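Local coordinates for protein serine-pyruvate aminotransferase (AgxT) (Sulfolobus solfataricus, PDB 3ZRQ) that probably catalyses transamination between serine or alanine and the keto acids pyruvate and glyoxylate, using a bound pyridoxal phosphate cofactor, at residues A[133-138]-A[171-176]; A[163-168]-A[187-192]; A[265-270]-A[341-346]. All coordinates share one frame; numbering follows the deposited sequence.

Overall arrangement
Contacts 1 and 2 lie deep in the chain and share the cofactor. Both involve the ends of central-sheet strands and the long connection between strands 157-163 and 182-186, and they meet where T138 OG1 is hydrogen-bonded to S166 OG. In each, a water joins the segments, while close apolar and carbonyl contacts do the rest. Contact 3 sits further from the centre of the chain and joins helix 264-284 to the loop before helix 346-363. Its chemistry is different, with the R270 guanidinium bonded directly to main-chain carbonyls. It reaches contact 2 through W343 NE1, bonded to G192 O, and contact 1 through I268, packed on E171 and E172.

Contact 1 of 3, residues A[133-138]-A[171-176]; sequences LTHVET and EEVKAE. With PMP (4'-deoxy-4'-aminopyridoxal-5'-phosphate), chain C.
H135 meets 171-176 with the rim of its imidazole. CG stands anti to the backbone N (chi1 -162°), which carries the ring across to the loop, and CE1 comes within 3.3 Å of the main-chain O of E172, near the ring plane. V173 CG2 lies at the same edge, 3.9 Å from CE1. A water in that plane is 2.9 Å from H135 NE2 and donates to E172 O over 2.7 Å, so this carbonyl is met by the ring both directly and through solvent.

E171 comes in beside the histidine with a folded chain. Its CG lies beside the backbone N, and the bend at chi2 (-87°) brings the carboxylate over to V136. The two side chains cross at about a right angle, with OE2 of E171 3.8 Å from V136 CG2. This buried acid is not left to the valine: OE1 forms a salt bridge with R143 and OE2 accepts from N299 N. Further along the loop, K174 NZ turns back to E172 OE2 at 2.7 Å, a salt bridge using the lone pair of OE2 turned away from OE1.

The opposite end of 133-138 faces the cofactor. T138 OG1 lies 2.4 Å from PMP O3, a very short hydrogen bond as modelled, in which either oxygen could be the donor. V136 O approaches the C2A methyl of PMP at 3.5 Å. Strand 128-134 of the central sheet thus leads through H135 and V136, packed against 171-176, to T138 at the cofactor, as in the large domain of the fold-type I, class-V aminotransferases.

Contact 2 of 3, residues A[163-168]-A[187-192]; sequences DGVSSV and SQKALG. With PMP (4'-deoxy-4'-aminopyridoxal-5'-phosphate), chain C.
K189 and V165 cross obliquely beside the cofactor in the pyridoxal phosphate site of a fold-type I, class-V aminotransferase. The lysine chain, bent at chi2 (83°), passes V165 with CE 3.6 Å from CG1, and in the conformer modelled here S166 OG, hydrogen-bonded to T138, lies 3.4 Å from K189 CE. K189 NZ ends 1.9 Å from PMP N4A, too close for separate molecules yet long for a bond, so the modelled link is doubtful; the position is consistent with the lysine that forms the internal aldimine.

V165 packs against the pyridine ring, CG1 being 3.6 Å from PMP C3. At the ring's edge, beyond N1, D163 brings OD2 to 2.7 Å of that nitrogen, while its OD1 accepts from V165 N in an Asx turn that steadies the carboxylate. Q188, bent at chi2, reaches the phosphate instead: NE2 donates to O3P. T64 and G63, with T243 and Y240 of the second subunit, are also hydrogen-bonded to the cofactor.

At the far end, A190 CB presses on V168 O at 3.2 Å. One water there donates to both V165 O and V168 O and accepts from A190 N.

Contact 3 of 3, residues A[265-270]-A[341-346]; sequences ENRIKR and MGWVTP
Extended from the helix with CG anti to the backbone N (chi1 169°), then bent at chi3 (54°), the R270 chain brings its guanidinium down on the loop 341-346. R267, one turn earlier in the helix and likewise anti at chi1, bends the opposite way at chi3 (-84°), and its group ends up with one face under the edge of R270's.

R270 grips G342 O end-on with two nitrogens, NH1 at 2.9 Å and NH2 at 3.1 Å, with the carbonyl oxygen close to the guanidinium plane. The NH2 donor lies almost in line with the C=O bond, whereas NH1 approaches from above the carbonyl plane. R270 NH1 also donates to V344 O at 2.8 Å, on a lone pair in the carbonyl plane. Three bonds therefore pin the loop on either side of W343, while the remaining NE is paired with E262.

R270 NH2 sits 3.5 Å above the centre of the R267 guanidinium. R267's edge is turned toward the indole, NH2 reaching W343 CZ3 at 3.2 Å, with the two planes nearly perpendicular. Its NH1 is hydrogen-bonded to G169 O, and W343 NE1 donates to G192 O.

T345 then caps helix 346-363. The R270 bonds tie helix 264-284 to the loop that leads into it: an arginine bonding loop carbonyls just ahead of an N-capped helix, probably in the small-domain region of a fold-type I aminotransferase.

Contact 1 of 3, residues A[133-138]-A[171-176]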
loop_
_atom_site.group_PDB
_atom_site.type_symbol
_atom_site.label_atom_id
_atom_site.label_comp_id
_atom_site.label_asym_id
_atom_site.label_seq_id
_atom_site.Cartn_x
_atom_site.Cartn_y
_atom_site.Cartn_z
ATOM N N LEU A 133 -26.105 26.652 -13.906
ATOM C CA LEU A 133 -26.973 25.883 -13.004
ATOM C C LEU A 133 -26.149 25.045 -12.001
ATOM O O LEU A 133 -24.981 24.711 -12.285
ATOM C CB LEU A 133 -27.814 24.943 -13.864
ATOM C CG LEU A 133 -28.627 25.570 -14.994
ATOM C CD1 LEU A 133 -29.405 24.465 -15.701
ATOM C CD2 LEU A 133 -29.548 26.626 -14.376
ATOM N N THR A 134 -26.732 24.745 -10.833
ATOM C CA THR A 134 -26.140 23.785 -9.881
ATOM C C THR A 134 -27.028 22.534 -9.821
ATOM O O THR A 134 -28.199 22.633 -9.443
ATOM C CB THR A 134 -26.040 24.378 -8.473
ATOM O OG1 THR A 134 -25.483 25.695 -8.521
ATOM C CG2 THR A 134 -25.173 23.497 -7.573
ATOM N N HIS A 135 -26.491 21.360 -10.155
ATOM C CA HIS A 135 -27.327 20.147 -10.177
ATOM C C HIS A 135 -27.749 19.802 -8.739
ATOM O O HIS A 135 -28.932 19.702 -8.441
ATOM C CB HIS A 135 -26.626 18.975 -10.882
ATOM C CG HIS A 135 -27.540 17.874 -11.314
ATOM N ND1 HIS A 135 -27.113 16.843 -12.129
ATOM C CD2 HIS A 135 -28.861 17.649 -11.081
ATOM C CE1 HIS A 135 -28.126 16.022 -12.371
ATOM N NE2 HIS A 135 -29.201 16.492 -11.752
ATOM N N VAL A 136 -26.786 19.668 -7.834
ATOM C CA VAL A 136 -27.096 19.475 -6.436
ATOM C C VAL A 136 -26.351 20.543 -5.658
ATOM O O VAL A 136 -25.122 20.663 -5.770
ATOM C CB VAL A 136 -26.689 18.041 -5.936
ATOM C CG1 VAL A 136 -26.665 17.975 -4.396
ATOM C CG2 VAL A 136 -27.593 16.980 -6.508
ATOM N N GLU A 137 -27.112 21.351 -4.918
ATOM C CA GLU A 137 -26.577 22.379 -4.049
ATOM C C GLU A 137 -26.206 21.774 -2.693
ATOM O O GLU A 137 -27.064 21.494 -1.848
ATOM C CB GLU A 137 -27.600 23.525 -3.889
ATOM C CG GLU A 137 -27.248 24.572 -2.819
ATOM C CD GLU A 137 -25.874 25.213 -3.099
ATOM O OE1 GLU A 137 -25.679 25.698 -4.240
ATOM O OE2 GLU A 137 -25.016 25.189 -2.188
ATOM N N THR A 138 -24.901 21.610 -2.473
ATOM C CA THR A 138 -24.375 20.826 -1.363
ATOM C C THR A 138 -24.708 21.444 -0.011
ATOM O O THR A 138 -24.862 20.703 0.979
ATOM C CB THR A 138 -22.825 20.662 -1.503
ATOM O OG1 THR A 138 -22.528 20.273 -2.847
ATOM C CG2 THR A 138 -22.270 19.610 -0.551
ATOM N N GLU A 171 -26.551 10.780 -9.622
ATOM C CA GLU A 171 -27.842 11.213 -10.146
ATOM C C GLU A 171 -27.799 10.979 -11.642
ATOM O O GLU A 171 -26.727 10.901 -12.229
ATOM C CB GLU A 171 -28.108 12.712 -9.889
ATOM C CG GLU A 171 -27.961 13.200 -8.420
ATOM C CD GLU A 171 -29.218 13.066 -7.540
ATOM O OE1 GLU A 171 -30.280 12.585 -7.981
ATOM O OE2 GLU A 171 -29.156 13.471 -6.366
ATOM N N GLU A 172 -28.966 10.876 -12.263
ATOM C CA GLU A 172 -29.039 10.842 -13.725
ATOM C C GLU A 172 -28.392 12.099 -14.331
ATOM O O GLU A 172 -28.697 13.212 -13.914
ATOM C CB GLU A 172 -30.503 10.737 -14.176
ATOM C CG GLU A 172 -30.663 10.520 -15.673
ATOM C CD GLU A 172 -32.069 10.818 -16.195
ATOM O OE1 GLU A 172 -32.866 11.500 -15.513
ATOM O OE2 GLU A 172 -32.360 10.399 -17.333
ATOM N N VAL A 173 -27.482 11.909 -15.281
ATOM C CA VAL A 173 -26.872 12.999 -16.023
ATOM C C VAL A 173 -26.860 12.613 -17.495
ATOM O O VAL A 173 -26.338 11.549 -17.873
ATOM C CB VAL A 173 -25.413 13.333 -15.526
ATOM C CG1 VAL A 173 -24.718 14.334 -16.472
ATOM C CG2 VAL A 173 -25.423 13.850 -14.068
ATOM N N LYS A 174 -27.447 13.470 -18.333
ATOM C CA LYS A 174 -27.522 13.197 -19.768
ATOM C C LYS A 174 -27.035 14.427 -20.530
ATOM O O LYS A 174 -27.841 15.167 -21.110
ATOM C CB LYS A 174 -28.962 12.809 -20.180
ATOM C CG LYS A 174 -29.529 11.567 -19.478
ATOM C CD LYS A 174 -29.026 10.273 -20.094
ATOM C CE LYS A 174 -29.444 9.042 -19.276
ATOM N NZ LYS A 174 -30.914 8.914 -19.020
ATOM N N ALA A 175 -25.713 14.646 -20.533
ATOM C CA ALA A 175 -25.153 15.895 -21.046
ATOM C C ALA A 175 -25.470 16.129 -22.519
ATOM O O ALA A 175 -25.823 17.242 -22.896
ATOM C CB ALA A 175 -23.644 15.979 -20.792
ATOM N N GLU A 176 -25.338 15.085 -23.338
ATOM C CA GLU A 176 -25.597 15.199 -24.774
ATOM C C GLU A 176 -27.099 15.315 -25.079
ATOM O O GLU A 176 -27.528 16.275 -25.716
ATOM C CB GLU A 176 -24.953 14.050 -25.558
ATOM C CG GLU A 176 -25.225 14.125 -27.057
ATOM C CD GLU A 176 -24.309 13.259 -27.888
ATOM O OE1 GLU A 176 -23.606 12.390 -27.331
ATOM O OE2 GLU A 176 -24.301 13.443 -29.123
HETATM N N1 PMP C . -19.839 22.946 -6.337
HETATM C C2 PMP C . -20.442 22.222 -5.354
HETATM C C2A PMP C . -21.890 21.864 -5.549
HETATM C C3 PMP C . -19.702 21.706 -4.285
HETATM O O3 PMP C . -20.303 20.861 -3.410
HETATM C C4 PMP C . -18.362 22.107 -4.163
HETATM C C4A PMP C . -17.582 21.882 -2.897
HETATM N N4A PMP C . -17.629 20.532 -2.513
HETATM C C5 PMP C . -17.771 22.879 -5.176
HETATM C C6 PMP C . -18.528 23.304 -6.257
HETATM C C5A PMP C . -16.298 23.270 -5.171
HETATM O O4P PMP C . -15.536 22.078 -5.330
HETATM P P PMP C . -14.019 22.032 -4.783
HETATM O O1P PMP C . -14.020 22.174 -3.276
HETATM O O2P PMP C . -13.238 23.168 -5.420
HETATM O O3P PMP C . -13.500 20.691 -5.227
HETATM O O HOH W 1 -30.767 14.096 -12.460
#

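Contact 2 of 3, residues A[163-168]-A[187-192]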
loop_
_atom_site.group_PDB
_atom_site.type_symbol
_atom_site.label_atom_id
_atom_site.label_comp_id
_atom_site.label_asym_id
_atom_site.label_seq_id
_atom_site.Cartn_x
_atom_site.Cartn_y
_atom_site.Cartn_z
ATOM N N ASP A 163 -22.934 22.797 -12.826
ATOM C CA ASP A 163 -22.067 22.319 -11.773
ATOM C C ASP A 163 -22.688 21.007 -11.236
ATOM O O ASP A 163 -23.690 21.035 -10.492
ATOM C CB ASP A 163 -21.917 23.409 -10.710
ATOM C CG ASP A 163 -21.334 22.900 -9.410
ATOM O OD1 ASP A 163 -20.969 21.698 -9.303
ATOM O OD2 ASP A 163 -21.259 23.712 -8.463
ATOM N N GLY A 164 -22.111 19.885 -11.692
ATOM C CA GLY A 164 -22.418 18.534 -11.196
ATOM C C GLY A 164 -21.424 17.960 -10.183
ATOM O O GLY A 164 -21.290 16.735 -10.067
ATOM N N VAL A 165 -20.751 18.830 -9.426
ATOM C CA VAL A 165 -19.794 18.396 -8.388
ATOM C C VAL A 165 -20.386 17.380 -7.378
ATOM O O VAL A 165 -19.722 16.373 -7.057
ATOM C CB VAL A 165 -19.126 19.602 -7.662
ATOM C CG1 VAL A 165 -18.367 19.147 -6.444
ATOM C CG2 VAL A 165 -18.172 20.379 -8.648
ATOM N N SER A 166 -21.600 17.636 -6.869
ATOM C CA SER A 166 -22.278 16.685 -5.971
ATOM C C SER A 166 -23.400 15.876 -6.658
ATOM O O SER A 166 -24.360 15.416 -6.002
ATOM C CB SER A 166 -22.843 17.408 -4.747
ATOM O OG SER A 166 -21.828 17.871 -3.898
ATOM N N SER A 167 -23.304 15.706 -7.970
ATOM C CA SER A 167 -24.322 14.913 -8.670
ATOM C C SER A 167 -23.784 13.815 -9.597
ATOM O O SER A 167 -24.358 12.717 -9.646
ATOM C CB SER A 167 -25.306 15.812 -9.435
ATOM O OG SER A 167 -24.724 16.237 -10.663
ATOM N N VAL A 168 -22.709 14.114 -10.326
ATOM C CA VAL A 168 -22.151 13.181 -11.292
ATOM C C VAL A 168 -21.636 11.918 -10.581
ATOM O O VAL A 168 -20.870 12.004 -9.633
ATOM C CB VAL A 168 -21.072 13.839 -12.202
ATOM C CG1 VAL A 168 -20.466 12.823 -13.180
ATOM C CG2 VAL A 168 -21.717 15.024 -12.987
ATOM N N SER A 187 -13.242 15.098 -8.569
ATOM C CA SER A 187 -12.868 13.710 -8.337
ATOM C C SER A 187 -13.308 13.085 -7.004
ATOM O O SER A 187 -13.398 11.854 -6.913
ATOM C CB SER A 187 -11.362 13.492 -8.565
ATOM O OG SER A 187 -10.559 14.346 -7.761
ATOM N N GLN A 188 -13.600 13.921 -6.000
ATOM C CA GLN A 188 -13.667 13.453 -4.621
ATOM C C GLN A 188 -15.083 13.286 -4.103
ATOM O O GLN A 188 -15.255 13.006 -2.922
ATOM C CB GLN A 188 -12.869 14.378 -3.682
ATOM C CG GLN A 188 -13.571 15.740 -3.342
ATOM C CD GLN A 188 -13.405 16.822 -4.435
ATOM O OE1 GLN A 188 -12.720 16.617 -5.445
ATOM N NE2 GLN A 188 -14.032 17.981 -4.220
ATOM N N LYS A 189 -16.080 13.392 -4.981
ATOM C CA LYS A 189 -17.474 13.268 -4.502
ATOM C C LYS A 189 -18.095 11.933 -4.834
ATOM O O LYS A 189 -17.603 10.895 -4.355
ATOM C CB LYS A 189 -18.321 14.412 -5.038
ATOM C CG LYS A 189 -18.769 15.317 -3.995
ATOM C CD LYS A 189 -17.734 16.305 -3.661
ATOM C CE LYS A 189 -18.503 17.534 -3.206
ATOM N NZ LYS A 189 -17.656 18.648 -2.858
ATOM N N ALA A 190 -19.153 11.933 -5.656
ATOM C CA ALA A 190 -19.847 10.692 -5.979
ATOM C C ALA A 190 -19.022 9.764 -6.872
ATOM O O ALA A 190 -19.334 8.563 -7.004
ATOM C CB ALA A 190 -21.218 10.982 -6.581
ATOM N N LEU A 191 -17.955 10.304 -7.475
ATOM C CA LEU A 191 -17.015 9.455 -8.196
ATOM C C LEU A 191 -16.191 8.614 -7.209
ATOM O O LEU A 191 -15.690 7.556 -7.551
ATOM C CB LEU A 191 -16.127 10.264 -9.154
ATOM C CG LEU A 191 -16.860 10.920 -10.368
ATOM C CD1 LEU A 191 -15.915 11.711 -11.243
ATOM C CD2 LEU A 191 -17.653 9.892 -11.226
ATOM N N GLY A 192 -16.044 9.109 -5.983
ATOM C CA GLY A 192 -15.466 8.313 -4.903
ATOM C C GLY A 192 -13.962 8.151 -4.938
ATOM O O GLY A 192 -13.454 7.188 -4.383
HETATM N N1 PMP C . -19.839 22.946 -6.337
HETATM C C2 PMP C . -20.442 22.222 -5.354
HETATM C C2A PMP C . -21.890 21.864 -5.549
HETATM C C3 PMP C . -19.702 21.706 -4.285
HETATM O O3 PMP C . -20.303 20.861 -3.410
HETATM C C4 PMP C . -18.362 22.107 -4.163
HETATM C C4A PMP C . -17.582 21.882 -2.897
HETATM N N4A PMP C . -17.629 20.532 -2.513
HETATM C C5 PMP C . -17.771 22.879 -5.176
HETATM C C6 PMP C . -18.528 23.304 -6.257
HETATM C C5A PMP C . -16.298 23.270 -5.171
HETATM O O4P PMP C . -15.536 22.078 -5.330
HETATM P P PMP C . -14.019 22.032 -4.783
HETATM O O1P PMP C . -14.020 22.174 -3.276
HETATM O O2P PMP C . -13.238 23.168 -5.420
HETATM O O3P PMP C . -13.500 20.691 -5.227
HETATM O O HOH W 2 -19.890 13.894 -7.926
#

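Contact 3 of 3, residues A[265-270]-A[341-346]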
loop_
_atom_site.group_PDB
_atom_site.type_symbol
_atom_site.label_atom_id
_atom_site.label_comp_id
_atom_site.label_asym_id
_atom_site.label_seq_id
_atom_site.Cartn_x
_atom_site.Cartn_y
_atom_site.Cartn_z
ATOM N N GLU A 265 -26.310 2.939 -14.371
ATOM C CA GLU A 265 -27.720 2.806 -13.992
ATOM C C GLU A 265 -27.888 2.191 -12.593
ATOM O O GLU A 265 -28.640 2.704 -11.749
ATOM C CB GLU A 265 -28.480 1.995 -15.048
ATOM C CG GLU A 265 -28.504 2.634 -16.451
ATOM C CD GLU A 265 -27.231 2.419 -17.293
ATOM O OE1 GLU A 265 -26.327 1.617 -16.925
ATOM O OE2 GLU A 265 -27.151 3.070 -18.356
ATOM N N ASN A 266 -27.185 1.088 -12.353
ATOM C CA ASN A 266 -27.214 0.432 -11.052
ATOM C C ASN A 266 -26.712 1.358 -9.949
ATOM O O ASN A 266 -27.309 1.435 -8.880
ATOM C CB ASN A 266 -26.406 -0.862 -11.076
ATOM C CG ASN A 266 -27.047 -1.917 -11.961
ATOM O OD1 ASN A 266 -26.379 -2.564 -12.759
ATOM N ND2 ASN A 266 -28.351 -2.060 -11.841
ATOM N N ARG A 267 -25.631 2.071 -10.253
ATOM C CA ARG A 267 -25.019 3.007 -9.317
ATOM C C ARG A 267 -25.991 4.128 -8.909
ATOM O O ARG A 267 -26.107 4.472 -7.718
ATOM C CB ARG A 267 -23.739 3.539 -9.925
ATOM C CG ARG A 267 -23.258 4.831 -9.344
ATOM C CD ARG A 267 -21.977 5.248 -10.018
ATOM N NE ARG A 267 -20.877 4.572 -9.373
ATOM C CZ ARG A 267 -20.217 5.036 -8.323
ATOM N NH1 ARG A 267 -20.527 6.206 -7.791
ATOM N NH2 ARG A 267 -19.242 4.308 -7.810
ATOM N N ILE A 268 -26.702 4.674 -9.895
ATOM C CA ILE A 268 -27.773 5.642 -9.640
ATOM C C ILE A 268 -28.868 5.029 -8.753
ATOM O O ILE A 268 -29.303 5.639 -7.781
ATOM C CB ILE A 268 -28.343 6.189 -10.993
ATOM C CG1 ILE A 268 -27.337 7.152 -11.637
ATOM C CG2 ILE A 268 -29.696 6.880 -10.797
ATOM C CD1 ILE A 268 -27.551 7.377 -13.141
ATOM N N LYS A 269 -29.312 3.815 -9.091
ATOM C CA LYS A 269 -30.317 3.111 -8.297
ATOM C C LYS A 269 -29.844 2.882 -6.855
ATOM O O LYS A 269 -30.620 3.055 -5.907
ATOM C CB LYS A 269 -30.709 1.782 -8.956
ATOM C CG LYS A 269 -31.617 1.944 -10.169
ATOM C CD LYS A 269 -32.045 0.605 -10.763
ATOM C CE LYS A 269 -31.357 0.304 -12.105
ATOM N NZ LYS A 269 -31.723 -1.043 -12.635
ATOM N N ARG A 270 -28.568 2.524 -6.687
ATOM C CA ARG A 270 -28.015 2.337 -5.332
ATOM C C ARG A 270 -28.088 3.640 -4.542
ATOM O O ARG A 270 -28.548 3.652 -3.392
ATOM C CB ARG A 270 -26.584 1.777 -5.397
ATOM C CG ARG A 270 -25.844 1.797 -4.049
ATOM C CD ARG A 270 -24.524 1.042 -4.125
ATOM N NE ARG A 270 -23.646 1.500 -5.186
ATOM C CZ ARG A 270 -22.830 2.556 -5.105
ATOM N NH1 ARG A 270 -22.777 3.306 -4.008
ATOM N NH2 ARG A 270 -22.080 2.875 -6.141
ATOM N N MET A 341 -22.788 9.193 -0.647
ATOM C CA MET A 341 -22.396 9.198 -2.034
ATOM C C MET A 341 -21.131 8.385 -2.300
ATOM O O MET A 341 -20.307 8.175 -1.400
ATOM C CB MET A 341 -22.190 10.640 -2.535
ATOM C CG MET A 341 -20.873 11.278 -2.008
ATOM S SD MET A 341 -20.743 13.029 -2.436
ATOM C CE MET A 341 -21.566 13.772 -1.014
ATOM N N GLY A 342 -20.963 7.950 -3.547
ATOM C CA GLY A 342 -19.731 7.284 -3.948
ATOM C C GLY A 342 -19.879 5.770 -3.805
ATOM O O GLY A 342 -20.601 5.141 -4.577
ATOM N N TRP A 343 -19.207 5.207 -2.798
ATOM C CA TRP A 343 -19.216 3.750 -2.533
ATOM C C TRP A 343 -20.220 3.381 -1.441
ATOM O O TRP A 343 -20.186 2.268 -0.925
ATOM C CB TRP A 343 -17.800 3.267 -2.141
ATOM C CG TRP A 343 -16.742 3.792 -3.059
ATOM C CD1 TRP A 343 -15.752 4.689 -2.743
ATOM C CD2 TRP A 343 -16.575 3.481 -4.449
ATOM N NE1 TRP A 343 -14.978 4.950 -3.853
ATOM C CE2 TRP A 343 -15.466 4.234 -4.915
ATOM C CE3 TRP A 343 -17.263 2.653 -5.353
ATOM C CZ2 TRP A 343 -15.030 4.189 -6.247
ATOM C CZ3 TRP A 343 -16.816 2.585 -6.668
ATOM C CH2 TRP A 343 -15.708 3.344 -7.107
ATOM N N VAL A 344 -21.112 4.314 -1.103
ATOM C CA VAL A 344 -22.088 4.168 -0.024
ATOM C C VAL A 344 -22.987 2.924 -0.221
ATOM O O VAL A 344 -23.399 2.619 -1.341
ATOM C CB VAL A 344 -22.904 5.489 0.159
ATOM C CG1 VAL A 344 -23.889 5.731 -1.009
ATOM C CG2 VAL A 344 -23.605 5.541 1.518
ATOM N N THR A 345 -23.249 2.196 0.868
ATOM C CA THR A 345 -23.976 0.914 0.811
ATOM C C THR A 345 -25.185 0.928 1.723
ATOM O O THR A 345 -25.290 1.794 2.576
ATOM C CB THR A 345 -23.080 -0.272 1.290
ATOM O OG1 THR A 345 -22.791 -0.111 2.691
ATOM C CG2 THR A 345 -21.786 -0.334 0.505
ATOM N N PRO A 346 -26.107 -0.047 1.560
ATOM C CA PRO A 346 -27.206 -0.156 2.523
ATOM C C PRO A 346 -26.731 -0.178 3.987
ATOM O O PRO A 346 -27.338 0.466 4.839
ATOM C CB PRO A 346 -27.856 -1.493 2.148
ATOM C CG PRO A 346 -27.622 -1.610 0.689
ATOM C CD PRO A 346 -26.214 -1.072 0.500
#